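Side-chain contact in lactaldehyde dehydrogenase (Methanocaldococcus jannaschii, PDB 3PQA), which oxidises lactaldehyde to lactate with NAD(+), in preference to NADP, in the biosynthesis of coenzyme F420: residues Leu62-Lys67 with Glu181-Lys186. Sequence-based numbering, arbitrary orientation.
Sequences LMNIAK and ENALKK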
loop_
_atom_site.group_PDB
_atom_site.type_symbol
_atom_site.label_atom_id
_atom_site.label_comp_id
_atom_site.label_asym_id
_atom_site.label_seq_id
_atom_site.Cartn_x
_atom_site.Cartn_y
_atom_site.Cartn_z
ATOM N N LEU B 62 24.247 3.543 -6.418
ATOM C CA LEU B 62 23.604 4.644 -5.685
ATOM C C LEU B 62 24.324 4.939 -4.344
ATOM O O LEU B 62 24.588 6.098 -4.010
ATOM C CB LEU B 62 22.106 4.361 -5.488
ATOM C CG LEU B 62 21.332 4.389 -6.822
ATOM C CD1 LEU B 62 19.954 3.733 -6.705
ATOM C CD2 LEU B 62 21.209 5.815 -7.398
ATOM N N MET B 63 24.648 3.882 -3.593
ATOM C CA MET B 63 25.353 4.042 -2.327
ATOM C C MET B 63 26.742 4.641 -2.514
ATOM O O MET B 63 27.175 5.472 -1.705
ATOM C CB MET B 63 25.424 2.722 -1.554
ATOM C CG MET B 63 24.072 2.284 -0.976
ATOM S SD MET B 63 23.290 3.488 0.130
ATOM C CE MET B 63 24.397 3.491 1.517
ATOM N N ASN B 64 27.419 4.250 -3.588
ATOM C CA ASN B 64 28.755 4.773 -3.841
ATOM C C ASN B 64 28.731 6.231 -4.266
ATOM O O ASN B 64 29.608 6.985 -3.902
ATOM C CB ASN B 64 29.539 3.917 -4.834
ATOM C CG ASN B 64 31.002 4.351 -4.945
ATOM O OD1 ASN B 64 31.387 4.968 -5.912
ATOM N ND2 ASN B 64 31.800 4.030 -3.937
ATOM N N ILE B 65 27.705 6.630 -5.006
ATOM C CA ILE B 65 27.528 8.045 -5.337
ATOM C C ILE B 65 27.356 8.835 -4.041
ATOM O O ILE B 65 28.027 9.867 -3.836
ATOM C CB ILE B 65 26.348 8.262 -6.315
ATOM C CG1 ILE B 65 26.728 7.745 -7.715
ATOM C CG2 ILE B 65 25.961 9.737 -6.380
ATOM C CD1 ILE B 65 25.570 7.581 -8.665
ATOM N N ALA B 66 26.489 8.344 -3.155
ATOM C CA ALA B 66 26.303 8.989 -1.858
ATOM C C ALA B 66 27.616 9.076 -1.082
ATOM O O ALA B 66 27.919 10.105 -0.475
ATOM C CB ALA B 66 25.252 8.263 -1.035
ATOM N N LYS B 67 28.389 7.988 -1.091
ATOM C CA LYS B 67 29.652 7.967 -0.369
ATOM C C LYS B 67 30.605 9.033 -0.907
ATOM O O LYS B 67 31.209 9.776 -0.134
ATOM C CB LYS B 67 30.293 6.580 -0.425
ATOM C CG LYS B 67 31.579 6.459 0.382
ATOM C CD LYS B 67 32.044 5.024 0.439
ATOM C CE LYS B 67 33.433 4.920 1.056
ATOM N NZ LYS B 67 34.520 5.166 0.049
ATOM N N GLU B 181 30.353 8.792 -12.941
ATOM C CA GLU B 181 31.337 8.058 -13.746
ATOM C C GLU B 181 32.207 7.119 -12.884
ATOM O O GLU B 181 32.418 5.967 -13.243
ATOM C CB GLU B 181 32.184 9.043 -14.564
ATOM C CG GLU B 181 33.244 8.402 -15.451
ATOM C CD GLU B 181 34.121 9.419 -16.168
ATOM O OE1 GLU B 181 33.629 10.521 -16.509
ATOM O OE2 GLU B 181 35.311 9.109 -16.390
ATOM N N ASN B 182 32.702 7.605 -11.747
ATOM C CA ASN B 182 33.503 6.774 -10.832
ATOM C C ASN B 182 32.744 5.546 -10.321
ATOM O O ASN B 182 33.299 4.446 -10.245
ATOM C CB ASN B 182 33.991 7.589 -9.637
ATOM C CG ASN B 182 35.011 8.643 -10.023
ATOM O OD1 ASN B 182 35.710 8.512 -11.024
ATOM N ND2 ASN B 182 35.094 9.700 -9.229
ATOM N N ALA B 183 31.478 5.751 -9.968
ATOM C CA ALA B 183 30.619 4.668 -9.487
ATOM C C ALA B 183 30.351 3.637 -10.566
ATOM O O ALA B 183 30.375 2.427 -10.301
ATOM C CB ALA B 183 29.313 5.225 -8.973
ATOM N N LEU B 184 30.084 4.113 -11.779
ATOM C CA LEU B 184 29.837 3.225 -12.910
ATOM C C LEU B 184 31.073 2.361 -13.204
ATOM O O LEU B 184 30.964 1.142 -13.361
ATOM C CB LEU B 184 29.413 4.023 -14.152
ATOM C CG LEU B 184 28.047 4.723 -14.074
ATOM C CD1 LEU B 184 27.806 5.599 -15.306
ATOM C CD2 LEU B 184 26.900 3.717 -13.872
ATOM N N LYS B 185 32.240 2.997 -13.234
ATOM C CA LYS B 185 33.509 2.292 -13.449
ATOM C C LYS B 185 33.761 1.223 -12.390
ATOM O O LYS B 185 34.148 0.099 -12.717
ATOM C CB LYS B 185 34.667 3.287 -13.469
ATOM C CG LYS B 185 34.752 4.056 -14.762
ATOM C CD LYS B 185 35.903 5.045 -14.762
ATOM C CE LYS B 185 36.044 5.679 -16.137
ATOM N NZ LYS B 185 36.591 7.060 -16.051
ATOM N N LYS B 186 33.538 1.587 -11.130
ATOM C CA LYS B 186 33.733 0.685 -9.997
ATOM C C LYS B 186 32.928 -0.613 -10.145
ATOM O O LYS B 186 33.421 -1.688 -9.808
ATOM C CB LYS B 186 33.376 1.402 -8.698
ATOM C CG LYS B 186 33.591 0.611 -7.419
ATOM C CD LYS B 186 33.364 1.499 -6.199
ATOM C CE LYS B 186 33.494 0.720 -4.893
ATOM N NZ LYS B 186 34.894 0.272 -4.673
#
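Asn64 and Ile65 meet Ala183 and Lys186 in a small helix-helix packing contact between helix 55-71 and the C-terminal end of helix 171-186, the crossover helix between the parallel strands 160-165 and 194-196 of the NAD-binding domain. The segments cross at a slant, with 137° between their N-to-C directions, and their axes approach to 8.9 Å. The backbones come nearest at Asn64 and Ala183, where, consistent with the small Ala183 side chain, the two CA atoms come to 5.9 Å. The side chain of Asn64 sets out toward the partner helix: chi1 of -172° carries CG away from the Asn64 backbone N and brings the amide over the partner, OD1 to Ala183 and ND2 to Lys186. OD1 rests 3.7 Å from both CA and CB of Ala183, a van der Waals touch, while its hydrogen bond goes to Gln68 one turn further along the same helix. ND2 lies against the aliphatic part of Lys186, 3.7 Å from CD. The Lys186 chain is extended through CE, which lays CD and CE across the amide at a slant; the turn at chi4 (67°) moves only NZ. With an alanine in place of Asn64 the amide is gone, which would probably uncover Ala183 and the Lys186 methylenes and leave Gln68 NE2 without this acceptor. On the buried side, CG1 of Ile65 packs 3.8 Å from CB of Ala183. Gln68 also links the helices through its own bond to Asn182. Beneath this interface Ile65 continues onto Phe102 of helix 88-111 and Ile155 of helix 145-156, and Ala183 and Leu184 touch Ile61, so helix 171-186 packs beside helix 55-71, which in turn lies against helices 88-111 and 145-156.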